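PDB 4KKI: transcobalamin-1 from Homo sapiens, which binds vitamin B12 with femtomolar affinity, transports it and protects it from the acidic environment of the stomach. Local coordinates for residues 331-343 and 348-362. Sequence-based numbering, arbitrary orientation.
Sequences QSYISVNYSVRIN and TNVTVLNGSVFLSVM. With NAG (2-acetamido-2-deoxy-beta-D-glucopyranose), chain C; NAG (2-acetamido-2-deoxy-beta-D-glucopyranose), chain H; NAG (2-acetamido-2-deoxy-beta-D-glucopyranose), chain G; NAG (2-acetamido-2-deoxy-beta-D-glucopyranose), chain B.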
loop_
_atom_site.group_PDB
_atom_site.type_symbol
_atom_site.label_atom_id
_atom_site.label_comp_id
_atom_site.label_asym_id
_atom_site.label_seq_id
_atom_site.Cartn_x
_atom_site.Cartn_y
_atom_site.Cartn_z
ATOM N N GLN A 331 -18.911 29.575 -12.421
ATOM C CA GLN A 331 -18.829 28.581 -11.359
ATOM C C GLN A 331 -19.128 27.185 -11.902
ATOM O O GLN A 331 -18.361 26.247 -11.676
ATOM C CB GLN A 331 -19.795 28.931 -10.225
ATOM C CG GLN A 331 -19.563 28.149 -8.945
ATOM C CD GLN A 331 -20.496 28.574 -7.828
ATOM O OE1 GLN A 331 -21.569 29.126 -8.075
ATOM N NE2 GLN A 331 -20.088 28.324 -6.588
ATOM N N SER A 332 -20.246 27.049 -12.608
ATOM C CA SER A 332 -20.604 25.805 -13.289
ATOM C C SER A 332 -21.013 24.647 -12.377
ATOM O O SER A 332 -20.455 24.462 -11.299
ATOM C CB SER A 332 -19.470 25.357 -14.209
ATOM O OG SER A 332 -19.872 24.264 -15.012
ATOM N N TYR A 333 -21.988 23.866 -12.834
ATOM C CA TYR A 333 -22.432 22.681 -12.108
ATOM C C TYR A 333 -22.409 21.453 -13.011
ATOM O O TYR A 333 -22.476 21.567 -14.235
ATOM C CB TYR A 333 -23.840 22.884 -11.542
ATOM C CG TYR A 333 -23.894 23.771 -10.320
ATOM C CD1 TYR A 333 -23.864 25.155 -10.438
ATOM C CD2 TYR A 333 -23.983 23.224 -9.046
ATOM C CE1 TYR A 333 -23.916 25.970 -9.322
ATOM C CE2 TYR A 333 -24.036 24.031 -7.923
ATOM C CZ TYR A 333 -24.003 25.402 -8.068
ATOM O OH TYR A 333 -24.054 26.209 -6.956
ATOM N N ILE A 334 -22.347 20.283 -12.402
ATOM C CA ILE A 334 -22.263 19.060 -13.170
ATOM C C ILE A 334 -23.257 18.026 -12.647
ATOM O O ILE A 334 -23.658 18.074 -11.495
ATOM C CB ILE A 334 -20.795 18.568 -13.233
ATOM C CG1 ILE A 334 -20.411 18.249 -14.670
ATOM C CG2 ILE A 334 -20.499 17.411 -12.282
ATOM C CD1 ILE A 334 -19.476 19.272 -15.264
ATOM N N SER A 335 -23.659 17.106 -13.510
ATOM C CA SER A 335 -24.644 16.094 -13.130
ATOM C C SER A 335 -24.181 14.676 -13.449
ATOM O O SER A 335 -23.547 14.433 -14.477
ATOM C CB SER A 335 -25.993 16.369 -13.799
ATOM O OG SER A 335 -26.649 17.466 -13.188
ATOM N N VAL A 336 -24.508 13.742 -12.557
ATOM C CA VAL A 336 -24.096 12.350 -12.708
ATOM C C VAL A 336 -25.213 11.376 -12.338
ATOM O O VAL A 336 -26.187 11.747 -11.685
ATOM C CB VAL A 336 -22.877 12.027 -11.820
ATOM C CG1 VAL A 336 -21.642 12.772 -12.303
ATOM C CG2 VAL A 336 -23.183 12.364 -10.367
ATOM N N ASN A 337 -25.056 10.125 -12.754
ATOM C CA ASN A 337 -25.980 9.064 -12.376
ATOM C C ASN A 337 -25.438 8.281 -11.180
ATOM O O ASN A 337 -24.727 7.289 -11.344
ATOM C CB ASN A 337 -26.231 8.126 -13.562
ATOM C CG ASN A 337 -27.179 6.988 -13.224
ATOM O OD1 ASN A 337 -28.069 7.130 -12.384
ATOM N ND2 ASN A 337 -26.982 5.844 -13.877
ATOM N N TYR A 338 -25.776 8.737 -9.977
ATOM C CA TYR A 338 -25.308 8.100 -8.750
ATOM C C TYR A 338 -26.215 6.957 -8.314
ATOM O O TYR A 338 -27.414 7.146 -8.105
ATOM C CB TYR A 338 -25.200 9.127 -7.624
ATOM C CG TYR A 338 -24.767 8.550 -6.295
ATOM C CD1 TYR A 338 -23.467 8.101 -6.102
ATOM C CD2 TYR A 338 -25.653 8.469 -5.228
ATOM C CE1 TYR A 338 -23.062 7.581 -4.889
ATOM C CE2 TYR A 338 -25.258 7.949 -4.010
ATOM C CZ TYR A 338 -23.960 7.507 -3.846
ATOM O OH TYR A 338 -23.557 6.991 -2.636
ATOM N N SER A 339 -25.634 5.772 -8.166
ATOM C CA SER A 339 -26.403 4.603 -7.767
ATOM C C SER A 339 -25.746 3.843 -6.618
ATOM O O SER A 339 -24.521 3.805 -6.501
ATOM C CB SER A 339 -26.627 3.672 -8.962
ATOM O OG SER A 339 -25.400 3.169 -9.457
ATOM N N VAL A 340 -26.577 3.250 -5.768
ATOM C CA VAL A 340 -26.099 2.388 -4.696
ATOM C C VAL A 340 -26.633 0.980 -4.911
ATOM O O VAL A 340 -27.833 0.738 -4.776
ATOM C CB VAL A 340 -26.552 2.890 -3.314
ATOM C CG1 VAL A 340 -26.172 1.885 -2.235
ATOM C CG2 VAL A 340 -25.948 4.258 -3.018
ATOM N N ARG A 341 -25.744 0.055 -5.261
ATOM C CA ARG A 341 -26.143 -1.322 -5.534
ATOM C C ARG A 341 -25.791 -2.277 -4.394
ATOM O O ARG A 341 -24.638 -2.369 -3.974
ATOM C CB ARG A 341 -25.533 -1.814 -6.851
ATOM C CG ARG A 341 -25.590 -3.325 -7.038
ATOM C CD ARG A 341 -25.194 -3.743 -8.450
ATOM N NE ARG A 341 -26.304 -3.593 -9.389
ATOM C CZ ARG A 341 -26.406 -2.613 -10.281
ATOM N NH1 ARG A 341 -25.457 -1.692 -10.371
ATOM N NH2 ARG A 341 -27.456 -2.559 -11.089
ATOM N N ILE A 342 -26.807 -2.977 -3.901
ATOM C CA ILE A 342 -26.632 -4.025 -2.903
ATOM C C ILE A 342 -27.094 -5.330 -3.541
ATOM O O ILE A 342 -26.287 -6.105 -4.057
ATOM C CB ILE A 342 -27.456 -3.719 -1.643
ATOM C CG1 ILE A 342 -27.170 -2.291 -1.172
ATOM C CG2 ILE A 342 -27.162 -4.730 -0.543
ATOM C CD1 ILE A 342 -27.849 -1.914 0.119
ATOM N N ASN A 343 -28.399 -5.564 -3.502
ATOM C CA ASN A 343 -29.033 -6.547 -4.368
ATOM C C ASN A 343 -29.858 -5.762 -5.365
ATOM O O ASN A 343 -29.636 -5.821 -6.576
ATOM C CB ASN A 343 -29.925 -7.486 -3.562
ATOM C CG ASN A 343 -29.155 -8.633 -2.948
ATOM O OD1 ASN A 343 -28.365 -9.296 -3.624
ATOM N ND2 ASN A 343 -29.370 -8.870 -1.658
ATOM N N THR A 348 -30.249 8.117 -8.336
ATOM C CA THR A 348 -30.750 9.469 -8.547
ATOM C C THR A 348 -29.801 10.202 -9.479
ATOM O O THR A 348 -28.712 9.712 -9.779
ATOM C CB THR A 348 -30.828 10.278 -7.232
ATOM O OG1 THR A 348 -29.633 10.071 -6.466
ATOM C CG2 THR A 348 -32.027 9.863 -6.405
ATOM N N ASN A 349 -30.206 11.376 -9.920
ATOM C CA ASN A 349 -29.295 12.245 -10.612
ATOM C C ASN A 349 -28.949 13.349 -9.642
ATOM O O ASN A 349 -29.819 14.058 -9.165
ATOM C CB ASN A 349 -29.907 12.781 -11.904
ATOM C CG ASN A 349 -31.202 13.534 -11.679
ATOM O OD1 ASN A 349 -32.079 13.092 -10.945
ATOM N ND2 ASN A 349 -31.323 14.681 -12.323
ATOM N N VAL A 350 -27.675 13.462 -9.308
ATOM C CA VAL A 350 -27.232 14.513 -8.401
ATOM C C VAL A 350 -26.507 15.616 -9.162
ATOM O O VAL A 350 -25.893 15.371 -10.203
ATOM C CB VAL A 350 -26.334 13.967 -7.264
ATOM C CG1 VAL A 350 -26.697 12.524 -6.947
ATOM C CG2 VAL A 350 -24.865 14.076 -7.631
ATOM N N THR A 351 -26.590 16.829 -8.649
ATOM C CA THR A 351 -25.908 17.942 -9.273
ATOM C C THR A 351 -24.951 18.570 -8.274
ATOM O O THR A 351 -25.345 18.968 -7.186
ATOM C CB THR A 351 -26.901 18.981 -9.813
ATOM O OG1 THR A 351 -27.793 18.345 -10.730
ATOM C CG2 THR A 351 -26.169 20.083 -10.537
ATOM N N VAL A 352 -23.686 18.638 -8.659
ATOM C CA VAL A 352 -22.638 19.188 -7.806
ATOM C C VAL A 352 -21.805 20.227 -8.549
ATOM O O VAL A 352 -21.812 20.277 -9.780
ATOM C CB VAL A 352 -21.698 18.078 -7.286
ATOM C CG1 VAL A 352 -22.420 17.189 -6.285
ATOM C CG2 VAL A 352 -21.155 17.256 -8.447
ATOM N N LEU A 353 -21.100 21.060 -7.793
ATOM C CA LEU A 353 -20.198 22.039 -8.378
ATOM C C LEU A 353 -19.113 21.321 -9.153
ATOM O O LEU A 353 -18.665 20.256 -8.753
ATOM C CB LEU A 353 -19.562 22.904 -7.291
ATOM C CG LEU A 353 -20.524 23.712 -6.422
ATOM C CD1 LEU A 353 -19.907 24.033 -5.072
ATOM C CD2 LEU A 353 -20.943 24.986 -7.133
ATOM N N ASN A 354 -18.673 21.919 -10.248
ATOM C CA ASN A 354 -17.645 21.321 -11.075
ATOM C C ASN A 354 -16.387 21.171 -10.243
ATOM O O ASN A 354 -16.064 22.038 -9.443
ATOM C CB ASN A 354 -17.373 22.228 -12.269
ATOM C CG ASN A 354 -16.700 21.512 -13.421
ATOM O OD1 ASN A 354 -16.784 20.297 -13.562
ATOM N ND2 ASN A 354 -16.028 22.282 -14.258
ATOM N N GLY A 355 -15.682 20.063 -10.424
ATOM C CA GLY A 355 -14.503 19.790 -9.630
ATOM C C GLY A 355 -14.803 19.184 -8.275
ATOM O O GLY A 355 -13.925 19.080 -7.429
ATOM N N SER A 356 -16.052 18.793 -8.064
ATOM C CA SER A 356 -16.436 18.128 -6.831
ATOM C C SER A 356 -15.900 16.708 -6.839
ATOM O O SER A 356 -15.651 16.141 -7.895
ATOM C CB SER A 356 -17.954 18.112 -6.685
ATOM O OG SER A 356 -18.431 19.322 -6.136
ATOM N N VAL A 357 -15.718 16.131 -5.663
ATOM C CA VAL A 357 -15.243 14.758 -5.591
ATOM C C VAL A 357 -16.394 13.774 -5.423
ATOM O O VAL A 357 -17.532 14.170 -5.169
ATOM C CB VAL A 357 -14.212 14.559 -4.460
ATOM C CG1 VAL A 357 -12.966 15.390 -4.730
ATOM C CG2 VAL A 357 -14.818 14.909 -3.106
ATOM N N PHE A 358 -16.079 12.492 -5.577
ATOM C CA PHE A 358 -17.047 11.412 -5.448
ATOM C C PHE A 358 -17.788 11.483 -4.109
ATOM O O PHE A 358 -18.979 11.181 -4.036
ATOM C CB PHE A 358 -16.322 10.069 -5.593
ATOM C CG PHE A 358 -17.234 8.889 -5.797
ATOM C CD1 PHE A 358 -17.919 8.327 -4.732
ATOM C CD2 PHE A 358 -17.374 8.316 -7.051
ATOM C CE1 PHE A 358 -18.746 7.236 -4.917
ATOM C CE2 PHE A 358 -18.199 7.221 -7.241
ATOM C CZ PHE A 358 -18.883 6.680 -6.171
ATOM N N LEU A 359 -17.080 11.887 -3.058
ATOM C CA LEU A 359 -17.672 11.990 -1.725
ATOM C C LEU A 359 -18.760 13.062 -1.662
ATOM O O LEU A 359 -19.767 12.897 -0.972
ATOM C CB LEU A 359 -16.595 12.279 -0.678
ATOM C CG LEU A 359 -17.044 12.325 0.784
ATOM C CD1 LEU A 359 -17.634 10.990 1.202
ATOM C CD2 LEU A 359 -15.882 12.707 1.691
ATOM N N SER A 360 -18.549 14.161 -2.379
ATOM C CA SER A 360 -19.519 15.248 -2.412
ATOM C C SER A 360 -20.841 14.768 -3.006
ATOM O O SER A 360 -21.917 15.166 -2.556
ATOM C CB SER A 360 -18.973 16.435 -3.210
ATOM O OG SER A 360 -17.778 16.929 -2.629
ATOM N N VAL A 361 -20.749 13.906 -4.013
ATOM C CA VAL A 361 -21.925 13.303 -4.629
ATOM C C VAL A 361 -22.700 12.490 -3.601
ATOM O O VAL A 361 -23.923 12.609 -3.492
ATOM C CB VAL A 361 -21.532 12.399 -5.816
ATOM C CG1 VAL A 361 -22.719 11.564 -6.277
ATOM C CG2 VAL A 361 -20.981 13.236 -6.961
ATOM N N MET A 362 -21.977 11.673 -2.841
ATOM C CA MET A 362 -22.581 10.832 -1.812
ATOM C C MET A 362 -23.298 11.671 -0.758
ATOM O O MET A 362 -24.391 11.323 -0.316
ATOM C CB MET A 362 -21.519 9.953 -1.147
ATOM C CG MET A 362 -20.825 8.987 -2.097
ATOM S SD MET A 362 -19.633 7.921 -1.263
ATOM C CE MET A 362 -20.694 7.096 -0.077
HETATM C C1 NAG C . -32.513 15.504 -12.206
HETATM C C2 NAG C . -32.694 16.920 -11.610
HETATM C C3 NAG C . -34.034 17.600 -11.874
HETATM C C4 NAG C . -34.566 17.241 -13.237
HETATM C C5 NAG C . -34.645 15.737 -13.326
HETATM C C6 NAG C . -35.340 15.319 -14.611
HETATM C C7 NAG C . -31.267 17.027 -9.666
HETATM C C8 NAG C . -31.218 17.136 -8.173
HETATM N N2 NAG C . -32.472 16.832 -10.185
HETATM O O3 NAG C . -33.872 19.018 -11.821
HETATM O O4 NAG C . -35.861 17.809 -13.390
HETATM O O5 NAG C . -33.317 15.250 -13.356
HETATM O O6 NAG C . -34.516 15.649 -15.732
HETATM O O7 NAG C . -30.273 17.112 -10.361
HETATM C C1 NAG H . -28.226 5.128 -14.011
HETATM C C2 NAG H . -28.478 4.707 -15.457
HETATM C C3 NAG H . -29.807 3.977 -15.582
HETATM C C4 NAG H . -29.865 2.830 -14.585
HETATM C C5 NAG H . -29.519 3.305 -13.179
HETATM C C6 NAG H . -29.438 2.110 -12.237
HETATM C C7 NAG H . -27.721 5.834 -17.464
HETATM C C8 NAG H . -28.194 6.712 -18.585
HETATM N N2 NAG H . -28.445 5.853 -16.348
HETATM O O3 NAG H . -29.951 3.471 -16.890
HETATM O O4 NAG H . -31.160 2.270 -14.581
HETATM O O5 NAG H . -28.288 4.003 -13.155
HETATM O O6 NAG H . -28.998 2.543 -10.972
HETATM O O7 NAG H . -26.713 5.140 -17.598
HETATM C C1 NAG G . -15.323 21.779 -15.417
HETATM C C2 NAG G . -15.626 21.871 -16.918
HETATM C C3 NAG G . -14.799 20.868 -17.706
HETATM C C4 NAG G . -13.331 21.049 -17.368
HETATM C C5 NAG G . -13.147 20.921 -15.866
HETATM C C6 NAG G . -11.686 21.096 -15.484
HETATM C C7 NAG G . -17.557 21.324 -18.287
HETATM C C8 NAG G . -17.371 22.331 -19.380
HETATM N N2 NAG G . -17.043 21.655 -17.111
HETATM O O3 NAG G . -14.993 21.073 -19.107
HETATM O O4 NAG G . -12.546 20.063 -18.047
HETATM O O5 NAG G . -13.920 21.931 -15.225
HETATM O O6 NAG G . -11.614 21.940 -14.328
HETATM O O7 NAG G . -18.146 20.271 -18.460
HETATM C C1 NAG B . -28.996 -10.229 -1.367
HETATM C C2 NAG B . -28.829 -10.036 0.138
HETATM C C3 NAG B . -28.864 -11.345 0.924
HETATM C C4 NAG B . -29.928 -12.303 0.404
HETATM C C5 NAG B . -29.850 -12.416 -1.112
HETATM C C6 NAG B . -30.921 -13.357 -1.651
HETATM C C7 NAG B . -27.441 -8.535 1.434
HETATM C C8 NAG B . -26.228 -7.654 1.453
HETATM N N2 NAG B . -27.573 -9.356 0.398
HETATM O O3 NAG B . -29.115 -11.053 2.282
HETATM O O4 NAG B . -29.718 -13.577 0.970
HETATM O O5 NAG B . -30.027 -11.139 -1.681
HETATM O O6 NAG B . -30.522 -13.855 -2.909
HETATM O O7 NAG B . -28.261 -8.489 2.349
HETATM O O HOH W 1 -24.609 8.486 -0.524
#
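I334 and V352 exchange a pair of backbone hydrogen bonds, I334 N to V352 O (2.7 Å) and V352 N to I334 O, and the same pattern recurs at V336 with V350 and, with one weak member, at Y338 with T348. These bonds zip strands 333-341 and 348-353 into an antiparallel hairpin at the edge of the main sheet of the C-terminal beta domain; strand 426-432 lies along the other side of 333-341. On the outer face, S335 OG donates to T351 OG1 (2.9 Å), which itself donates to the acetyl oxygen O7 (2.8 Å) of the N-acetylglucosamine carried by N349. N337, on the same face, carries another sugar, and N354, in the turn after the strand, a third.

The face of I334, V336 and Y338 is apolar, and helix 358-362 packs on its V336 and Y338 part. V336 CG2 meets V350 CG2 at 3.6 Å, and I334 CG2 meets V352 CG2. The chi1 of Y338 (178°) swings CG opposite its own N, carrying the ring alongside V361: V361 CG1 approaches CD1 obliquely at 3.5 Å, F358 CE1 lies at the ring edge, and M362 CG packs 3.4 Å from the hydroxyl OH. Y338 OH donates a hydrogen bond to a water, which in turn donates one to M362 O. With an alanine in place of Y338, V361 and M362 would probably lose the ring they pack on and the water its tyrosine partner. At the far end, L353 CD2 sits over one face of the Y333 ring.

The strand pair thus turns S335, T351 and the sugar-bearing N337 and N349 to one side and an apolar surface to the other, where the helix touches two residues of the cobalamin site, F358 against L411 and M362 against I386.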